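Local coordinates for protein histidine--tRNA ligase (Staphylococcus aureus, PDB 1QE0) that attaches L-histidine to tRNA(His) at the expense of ATP, releasing AMP and diphosphate, as a homodimeric class II aminoacyl-tRNA synthetase, at residues A[158-172]-A[259-272]. Residues are numbered along the deposited sequence; the frame is centred on the assembly and turned at random.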
ATOM      1  N   HIS A 158      -2.200 -10.384  22.994  1.00 32.43           N
ATOM      2  CA  HIS A 158      -3.187 -10.170  24.053  1.00 35.43           C
ATOM      3  C   HIS A 158      -4.436  -9.506  23.504  1.00 36.49           C
ATOM      4  O   HIS A 158      -4.937  -8.500  24.023  1.00 37.48           O
ATOM      5  CB  HIS A 158      -2.551  -9.466  25.272  1.00 37.41           C
ATOM      6  CG  HIS A 158      -1.586 -10.345  26.026  1.00 41.55           C
ATOM      7  ND1 HIS A 158      -1.460 -11.702  25.786  1.00 43.03           N
ATOM      8  CD2 HIS A 158      -0.726 -10.072  27.039  1.00 38.70           C
ATOM      9  CE1 HIS A 158      -0.574 -12.224  26.616  1.00 37.77           C
ATOM     10  NE2 HIS A 158      -0.118 -11.254  27.387  1.00 39.81           N
ATOM     11  N   LEU A 159      -4.903 -10.101  22.406  1.00 36.52           N
ATOM     12  CA  LEU A 159      -6.083  -9.657  21.664  1.00 31.93           C
ATOM     13  C   LEU A 159      -7.348 -10.109  22.363  1.00 29.47           C
ATOM     14  O   LEU A 159      -7.344 -11.096  23.092  1.00 32.36           O
ATOM     15  CB  LEU A 159      -6.061 -10.212  20.230  1.00 27.95           C
ATOM     16  CG  LEU A 159      -5.274  -9.439  19.181  1.00 21.29           C
ATOM     17  CD1 LEU A 159      -4.655  -8.212  19.816  1.00 15.61           C
ATOM     18  CD2 LEU A 159      -4.240 -10.352  18.559  1.00 23.65           C
ATOM     19  N   LYS A 160      -8.444  -9.432  22.068  1.00 26.27           N
ATOM     20  CA  LYS A 160      -9.712  -9.737  22.696  1.00 24.13           C
ATOM     21  C   LYS A 160     -10.824  -9.180  21.817  1.00 21.16           C
ATOM     22  O   LYS A 160     -10.995  -7.962  21.699  1.00 18.58           O
ATOM     23  CB  LYS A 160      -9.657  -9.142  24.110  1.00 29.57           C
ATOM     24  CG  LYS A 160     -10.852  -8.443  24.691  1.00 31.92           C
ATOM     25  CD  LYS A 160     -10.302  -7.483  25.745  1.00 34.51           C
ATOM     26  CE  LYS A 160     -10.609  -7.866  27.191  1.00 41.01           C
ATOM     27  NZ  LYS A 160      -9.870  -9.043  27.737  1.00 37.03           N
ATOM     28  N   LEU A 161     -11.468 -10.098  21.096  1.00 19.47           N
ATOM     29  CA  LEU A 161     -12.555  -9.783  20.164  1.00 19.00           C
ATOM     30  C   LEU A 161     -13.855  -9.614  20.936  1.00 14.24           C
ATOM     31  O   LEU A 161     -14.246 -10.471  21.697  1.00 14.10           O
ATOM     32  CB  LEU A 161     -12.667 -10.887  19.087  1.00 19.95           C
ATOM     33  CG  LEU A 161     -13.697 -10.963  17.946  1.00 20.09           C
ATOM     34  CD1 LEU A 161     -14.686  -9.842  18.022  1.00 28.36           C
ATOM     35  CD2 LEU A 161     -13.014 -10.944  16.605  1.00 20.93           C
ATOM     36  N   VAL A 162     -14.517  -8.497  20.705  1.00 12.24           N
ATOM     37  CA  VAL A 162     -15.748  -8.155  21.362  1.00  9.64           C
ATOM     38  C   VAL A 162     -16.808  -7.911  20.295  1.00 14.56           C
ATOM     39  O   VAL A 162     -16.615  -7.087  19.400  1.00 17.38           O
ATOM     40  CB  VAL A 162     -15.532  -6.895  22.178  1.00  7.87           C
ATOM     41  CG1 VAL A 162     -16.786  -6.493  22.877  1.00  9.10           C
ATOM     42  CG2 VAL A 162     -14.402  -7.110  23.159  1.00  2.60           C
ATOM     43  N   ILE A 163     -17.927  -8.631  20.395  1.00 18.59           N
ATOM     44  CA  ILE A 163     -19.032  -8.536  19.434  1.00 13.74           C
ATOM     45  C   ILE A 163     -20.369  -8.235  20.107  1.00 14.57           C
ATOM     46  O   ILE A 163     -20.499  -8.332  21.314  1.00 17.05           O
ATOM     47  CB  ILE A 163     -19.198  -9.844  18.658  1.00  7.07           C
ATOM     48  CG1 ILE A 163     -19.630 -10.942  19.599  1.00  3.25           C
ATOM     49  CG2 ILE A 163     -17.885 -10.272  18.017  1.00  5.04           C
ATOM     50  CD1 ILE A 163     -19.851 -12.254  18.892  1.00  2.14           C
ATOM     51  N   ASN A 164     -21.356  -7.874  19.304  1.00 16.65           N
ATOM     52  CA  ASN A 164     -22.700  -7.558  19.754  1.00 17.30           C
ATOM     53  C   ASN A 164     -23.582  -7.509  18.495  1.00 19.84           C
ATOM     54  O   ASN A 164     -23.094  -7.549  17.362  1.00 18.05           O
ATOM     55  CB  ASN A 164     -22.755  -6.196  20.487  1.00 20.86           C
ATOM     56  CG  ASN A 164     -24.175  -5.867  21.021  1.00 22.75           C
ATOM     57  OD1 ASN A 164     -24.640  -4.709  21.045  1.00 16.07           O
ATOM     58  ND2 ASN A 164     -24.880  -6.915  21.411  1.00 22.53           N
ATOM     59  N   SER A 165     -24.888  -7.444  18.691  1.00 22.58           N
ATOM     60  CA  SER A 165     -25.792  -7.375  17.581  1.00 21.18           C
ATOM     61  C   SER A 165     -26.858  -6.383  17.896  1.00 23.07           C
ATOM     62  O   SER A 165     -27.430  -6.418  18.969  1.00 24.99           O
ATOM     63  CB  SER A 165     -26.459  -8.699  17.365  1.00 18.03           C
ATOM     64  OG  SER A 165     -27.430  -8.547  16.342  1.00 31.99           O
ATOM     65  N   VAL A 166     -27.163  -5.533  16.938  1.00 25.06           N
ATOM     66  CA  VAL A 166     -28.192  -4.543  17.119  1.00 27.42           C
ATOM     67  C   VAL A 166     -29.412  -4.932  16.279  1.00 27.95           C
ATOM     68  O   VAL A 166     -30.211  -4.086  15.879  1.00 32.52           O
ATOM     69  CB  VAL A 166     -27.643  -3.149  16.770  1.00 30.41           C
ATOM     70  CG1 VAL A 166     -26.744  -2.652  17.908  1.00 34.07           C
ATOM     71  CG2 VAL A 166     -26.819  -3.225  15.504  1.00 28.43           C
ATOM     72  N   GLY A 167     -29.534  -6.228  16.010  1.00 24.49           N
ATOM     73  CA  GLY A 167     -30.651  -6.746  15.242  1.00 24.17           C
ATOM     74  C   GLY A 167     -30.845  -6.136  13.874  1.00 24.23           C
ATOM     75  O   GLY A 167     -30.015  -5.397  13.409  1.00 22.41           O
ATOM     76  N   ASP A 168     -31.948  -6.472  13.225  1.00 30.18           N
ATOM     77  CA  ASP A 168     -32.276  -5.972  11.889  1.00 33.65           C
ATOM     78  C   ASP A 168     -32.988  -4.638  11.932  1.00 33.63           C
ATOM     79  O   ASP A 168     -33.035  -3.988  12.973  1.00 34.70           O
ATOM     80  CB  ASP A 168     -33.164  -6.987  11.146  1.00 41.39           C
ATOM     81  CG  ASP A 168     -34.501  -7.247  11.853  1.00 45.40           C
ATOM     82  OD1 ASP A 168     -34.687  -6.779  12.989  1.00 49.14           O
ATOM     83  OD2 ASP A 168     -35.373  -7.941  11.281  1.00 49.31           O
ATOM     84  N   MET A 169     -33.570  -4.262  10.793  1.00 34.75           N
ATOM     85  CA  MET A 169     -34.330  -3.019  10.649  1.00 38.98           C
ATOM     86  C   MET A 169     -35.655  -3.075  11.431  1.00 37.67           C
ATOM     87  O   MET A 169     -36.167  -2.043  11.872  1.00 35.55           O
ATOM     88  CB  MET A 169     -34.643  -2.741   9.168  1.00 49.73           C
ATOM     89  CG  MET A 169     -33.519  -2.124   8.317  1.00 57.14           C
ATOM     90  SD  MET A 169     -34.179  -1.357   6.752  1.00 72.66           S
ATOM     91  CE  MET A 169     -33.052   0.153   6.575  1.00 62.49           C
ATOM     92  N   ALA A 170     -36.219  -4.281  11.553  1.00 34.88           N
ATOM     93  CA  ALA A 170     -37.470  -4.520  12.277  1.00 29.20           C
ATOM     94  C   ALA A 170     -37.255  -4.253  13.765  1.00 27.06           C
ATOM     95  O   ALA A 170     -37.836  -3.337  14.348  1.00 28.07           O
ATOM     96  CB  ALA A 170     -37.911  -5.952  12.072  1.00 24.01           C
ATOM     97  N   SER A 171     -36.392  -5.059  14.364  1.00 24.08           N
ATOM     98  CA  SER A 171     -36.051  -4.927  15.763  1.00 19.18           C
ATOM     99  C   SER A 171     -35.750  -3.482  16.086  1.00 16.59           C
ATOM    100  O   SER A 171     -36.252  -2.941  17.048  1.00 17.44           O
ATOM    101  CB  SER A 171     -34.836  -5.788  16.063  1.00 17.04           C
ATOM    102  OG  SER A 171     -35.101  -7.144  15.739  1.00 21.20           O
ATOM    103  N   ARG A 172     -34.969  -2.830  15.247  1.00 20.17           N
ATOM    104  CA  ARG A 172     -34.633  -1.453  15.521  1.00 25.37           C
ATOM    105  C   ARG A 172     -35.869  -0.558  15.477  1.00 30.21           C
ATOM    106  O   ARG A 172     -35.987   0.388  16.267  1.00 32.36           O
ATOM    107  CB  ARG A 172     -33.569  -0.951  14.563  1.00 25.41           C
ATOM    108  CG  ARG A 172     -33.084   0.414  14.940  1.00 32.45           C
ATOM    109  CD  ARG A 172     -32.198   0.966  13.883  1.00 36.90           C
ATOM    110  NE  ARG A 172     -30.810   1.014  14.319  1.00 43.14           N
ATOM    111  CZ  ARG A 172     -29.916   0.047  14.114  1.00 44.28           C
ATOM    112  NH1 ARG A 172     -28.671   0.225  14.559  1.00 44.11           N
ATOM    113  NH2 ARG A 172     -30.249  -1.077  13.463  1.00 35.27           N
ATOM    114  N   LEU A 259     -26.084   4.901  14.457  1.00 56.85           N
ATOM    115  CA  LEU A 259     -26.420   5.076  13.048  1.00 54.02           C
ATOM    116  C   LEU A 259     -27.399   4.012  12.585  1.00 54.25           C
ATOM    117  O   LEU A 259     -27.035   2.855  12.431  1.00 55.24           O
ATOM    118  CB  LEU A 259     -25.151   5.067  12.208  1.00 54.10           C
ATOM    119  CG  LEU A 259     -24.332   6.363  12.264  1.00 53.73           C
ATOM    120  CD1 LEU A 259     -25.231   7.564  11.961  1.00 50.45           C
ATOM    121  CD2 LEU A 259     -23.676   6.514  13.621  1.00 56.48           C
ATOM    122  N   ASP A 260     -28.630   4.423  12.300  1.00 55.45           N
ATOM    123  CA  ASP A 260     -29.662   3.465  11.919  1.00 56.84           C
ATOM    124  C   ASP A 260     -29.409   2.558  10.744  1.00 52.54           C
ATOM    125  O   ASP A 260     -30.223   1.672  10.461  1.00 54.56           O
ATOM    126  CB  ASP A 260     -31.058   4.107  11.815  1.00 62.52           C
ATOM    127  CG  ASP A 260     -31.135   5.235  10.797  1.00 65.77           C
ATOM    128  OD1 ASP A 260     -30.443   5.189   9.748  1.00 70.47           O
ATOM    129  OD2 ASP A 260     -31.933   6.164  11.044  1.00 67.33           O
ATOM    130  N   TYR A 261     -28.305   2.767  10.046  1.00 45.06           N
ATOM    131  CA  TYR A 261     -28.039   1.889   8.943  1.00 40.90           C
ATOM    132  C   TYR A 261     -27.070   0.830   9.344  1.00 37.48           C
ATOM    133  O   TYR A 261     -26.567   0.101   8.507  1.00 38.28           O
ATOM    134  CB  TYR A 261     -27.563   2.642   7.730  1.00 42.79           C
ATOM    135  CG  TYR A 261     -26.578   3.701   8.029  1.00 43.42           C
ATOM    136  CD1 TYR A 261     -27.000   5.000   8.276  1.00 47.33           C
ATOM    137  CD2 TYR A 261     -25.222   3.430   8.009  1.00 42.26           C
ATOM    138  CE1 TYR A 261     -26.091   6.015   8.490  1.00 51.96           C
ATOM    139  CE2 TYR A 261     -24.297   4.433   8.222  1.00 48.46           C
ATOM    140  CZ  TYR A 261     -24.736   5.733   8.462  1.00 53.51           C
ATOM    141  OH  TYR A 261     -23.824   6.759   8.662  1.00 62.03           O
ATOM    142  N   TYR A 262     -26.844   0.725  10.644  1.00 35.49           N
ATOM    143  CA  TYR A 262     -25.935  -0.271  11.208  1.00 34.14           C
ATOM    144  C   TYR A 262     -26.742  -1.465  11.691  1.00 28.85           C
ATOM    145  O   TYR A 262     -27.450  -1.382  12.660  1.00 30.85           O
ATOM    146  CB  TYR A 262     -25.135   0.334  12.370  1.00 33.72           C
ATOM    147  CG  TYR A 262     -23.751   0.778  11.979  1.00 37.41           C
ATOM    148  CD1 TYR A 262     -23.064   0.158  10.966  1.00 42.18           C
ATOM    149  CD2 TYR A 262     -23.093   1.733  12.685  1.00 40.68           C
ATOM    150  CE1 TYR A 262     -21.757   0.474  10.685  1.00 45.44           C
ATOM    151  CE2 TYR A 262     -21.779   2.052  12.410  1.00 46.33           C
ATOM    152  CZ  TYR A 262     -21.117   1.409  11.414  1.00 49.40           C
ATOM    153  OH  TYR A 262     -19.788   1.663  11.186  1.00 57.59           O
ATOM    154  N   THR A 263     -26.606  -2.599  11.043  1.00 25.59           N
ATOM    155  CA  THR A 263     -27.379  -3.754  11.445  1.00 24.19           C
ATOM    156  C   THR A 263     -26.481  -4.844  11.996  1.00 21.63           C
ATOM    157  O   THR A 263     -25.253  -4.721  12.008  1.00 26.45           O
ATOM    158  CB  THR A 263     -28.171  -4.342  10.241  1.00 27.54           C
ATOM    159  OG1 THR A 263     -28.692  -3.289   9.425  1.00 32.08           O
ATOM    160  CG2 THR A 263     -29.334  -5.164  10.710  1.00 28.71           C
ATOM    161  N   HIS A 264     -27.137  -5.890  12.482  1.00 16.32           N
ATOM    162  CA  HIS A 264     -26.519  -7.081  13.041  1.00 10.22           C
ATOM    163  C   HIS A 264     -25.171  -6.993  13.736  1.00 13.50           C
ATOM    164  O   HIS A 264     -25.011  -6.224  14.698  1.00 13.98           O
ATOM    165  CB  HIS A 264     -26.499  -8.157  11.987  1.00 10.07           C
ATOM    166  CG  HIS A 264     -27.836  -8.657  11.631  1.00 12.77           C
ATOM    167  ND1 HIS A 264     -28.528  -8.214  10.524  1.00 15.28           N
ATOM    168  CD2 HIS A 264     -28.627  -9.608  12.197  1.00 11.61           C
ATOM    169  CE1 HIS A 264     -29.677  -8.874  10.414  1.00 14.72           C
ATOM    170  NE2 HIS A 264     -29.733  -9.719  11.426  1.00 16.47           N
ATOM    171  N   THR A 265     -24.208  -7.791  13.263  1.00 13.50           N
ATOM    172  CA  THR A 265     -22.898  -7.837  13.881  1.00 14.88           C
ATOM    173  C   THR A 265     -22.121  -6.557  14.025  1.00 15.62           C
ATOM    174  O   THR A 265     -22.008  -5.773  13.085  1.00 24.29           O
ATOM    175  CB  THR A 265     -22.055  -8.867  13.237  1.00  8.03           C
ATOM    176  OG1 THR A 265     -22.782 -10.082  13.315  1.00 16.34           O
ATOM    177  CG2 THR A 265     -20.740  -9.041  13.987  1.00  5.79           C
ATOM    178  N   ALA A 266     -21.632  -6.339  15.237  1.00 10.83           N
ATOM    179  CA  ALA A 266     -20.845  -5.170  15.566  1.00  5.74           C
ATOM    180  C   ALA A 266     -19.713  -5.786  16.361  1.00  7.22           C
ATOM    181  O   ALA A 266     -19.932  -6.758  17.075  1.00  3.26           O
ATOM    182  CB  ALA A 266     -21.642  -4.220  16.412  1.00  4.43           C
ATOM    183  N   PHE A 267     -18.490  -5.322  16.126  1.00  9.19           N
ATOM    184  CA  PHE A 267     -17.359  -5.864  16.835  1.00 11.02           C
ATOM    185  C   PHE A 267     -16.238  -4.857  16.991  1.00 13.18           C
ATOM    186  O   PHE A 267     -16.241  -3.793  16.359  1.00 13.73           O
ATOM    187  CB  PHE A 267     -16.856  -7.152  16.180  1.00 12.39           C
ATOM    188  CG  PHE A 267     -16.090  -6.931  14.918  1.00 15.88           C
ATOM    189  CD1 PHE A 267     -16.756  -6.772  13.706  1.00 17.21           C
ATOM    190  CD2 PHE A 267     -14.693  -6.820  14.950  1.00 17.82           C
ATOM    191  CE1 PHE A 267     -16.050  -6.503  12.538  1.00 13.82           C
ATOM    192  CE2 PHE A 267     -13.967  -6.549  13.782  1.00 18.53           C
ATOM    193  CZ  PHE A 267     -14.650  -6.387  12.581  1.00 12.93           C
ATOM    194  N   GLU A 268     -15.284  -5.218  17.847  1.00 11.84           N
ATOM    195  CA  GLU A 268     -14.137  -4.402  18.148  1.00  9.80           C
ATOM    196  C   GLU A 268     -13.091  -5.385  18.586  1.00 13.74           C
ATOM    197  O   GLU A 268     -13.423  -6.329  19.300  1.00 13.96           O
ATOM    198  CB  GLU A 268     -14.481  -3.480  19.280  1.00  6.81           C
ATOM    199  CG  GLU A 268     -14.323  -2.069  18.860  1.00 25.93           C
ATOM    200  CD  GLU A 268     -14.762  -1.084  19.911  1.00 34.21           C
ATOM    201  OE1 GLU A 268     -15.398  -0.077  19.519  1.00 41.40           O
ATOM    202  OE2 GLU A 268     -14.464  -1.301  21.112  1.00 38.26           O
ATOM    203  N   LEU A 269     -11.873  -5.263  18.054  1.00 15.09           N
ATOM    204  CA  LEU A 269     -10.779  -6.160  18.419  1.00 13.79           C
ATOM    205  C   LEU A 269     -10.006  -5.328  19.401  1.00 19.42           C
ATOM    206  O   LEU A 269      -9.786  -4.127  19.169  1.00 20.28           O
ATOM    207  CB  LEU A 269      -9.865  -6.477  17.236  1.00  6.51           C
ATOM    208  CG  LEU A 269      -9.208  -7.867  17.226  1.00  8.01           C
ATOM    209  CD1 LEU A 269      -8.115  -7.958  16.239  1.00  3.08           C
ATOM    210  CD2 LEU A 269      -8.655  -8.213  18.543  1.00 10.39           C
ATOM    211  N   MET A 270      -9.644  -5.914  20.532  1.00 22.83           N
ATOM    212  CA  MET A 270      -8.893  -5.125  21.479  1.00 24.06           C
ATOM    213  C   MET A 270      -7.650  -5.780  22.031  1.00 23.35           C
ATOM    214  O   MET A 270      -7.469  -6.999  21.974  1.00 17.60           O
ATOM    215  CB  MET A 270      -9.785  -4.515  22.575  1.00 27.21           C
ATOM    216  CG  MET A 270     -11.256  -4.886  22.510  1.00 25.56           C
ATOM    217  SD  MET A 270     -12.264  -3.698  23.395  1.00 23.74           S
ATOM    218  CE  MET A 270     -11.980  -2.274  22.411  1.00 25.67           C
ATOM    219  N   MET A 271      -6.731  -4.893  22.388  1.00 28.66           N
ATOM    220  CA  MET A 271      -5.424  -5.213  22.906  1.00 31.43           C
ATOM    221  C   MET A 271      -5.369  -4.826  24.349  1.00 32.21           C
ATOM    222  O   MET A 271      -5.692  -3.688  24.737  1.00 27.26           O
ATOM    223  CB  MET A 271      -4.380  -4.406  22.113  1.00 39.52           C
ATOM    224  CG  MET A 271      -3.026  -4.109  22.779  1.00 40.32           C
ATOM    225  SD  MET A 271      -1.693  -5.257  22.327  1.00 45.37           S
ATOM    226  CE  MET A 271      -2.295  -5.938  20.833  1.00 46.15           C
ATOM    227  N   ASP A 272      -5.022  -5.816  25.146  1.00 36.26           N
ATOM    228  CA  ASP A 272      -4.857  -5.623  26.563  1.00 42.13           C
ATOM    229  C   ASP A 272      -3.367  -5.321  26.684  1.00 43.51           C
ATOM    230  O   ASP A 272      -2.525  -6.199  26.420  1.00 44.31           O
ATOM    231  CB  ASP A 272      -5.169  -6.922  27.326  1.00 46.53           C
ATOM    232  CG  ASP A 272      -6.643  -7.286  27.313  1.00 47.50           C
ATOM    233  OD1 ASP A 272      -6.951  -8.490  27.118  1.00 50.06           O
ATOM    234  OD2 ASP A 272      -7.477  -6.375  27.530  1.00 47.71           O
TER
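With CG anti to the backbone N (chi1 -173°) and a bend at chi3 (-109°), R172 turns its guanidinium from the first turn of its helix onto the carbonyl of Y262. R172 NH1 meets Y262 O at 2.8 Å and R172 NH2 reaches the same oxygen, both weak bonds, while D260 O lies over one guanidinium face, toward its rim; arginine suits the place because its long chain carries two N-H donors to one carbonyl oxygen. D168, the helix N-cap, accepts at OD1 from S171 N and S171 OG.

Strands 159-165 and 265-272 pair antiparallel, bonded in both directions at V162 with E268 and N164 with A266. Large apolar side chains suit the face of L159, L161, I163, F267 and L269, covered in part by helix 137-153, where the F267 side chain touches L144 and V147; I163 lies against helix 231-245. L159 CG meets L269 CD2 at 3.7 Å, and I163 CG2 lies 3.8 Å from F267 CB. The other face is mixed: V162 CG2 packs on M270 CG, and K160 crosses D272 at about a right angle, K160 NZ 3.0 Å from D272 OD1 on its syn lone pair, a salt bridge. At the corner V166 N donates to H264 O; the chain before it, back through T263 to the type I turn L259 to Y262, meets V166 and R172. An antiparallel sheet flanked by helices is the hallmark of the class II synthetase catalytic domain.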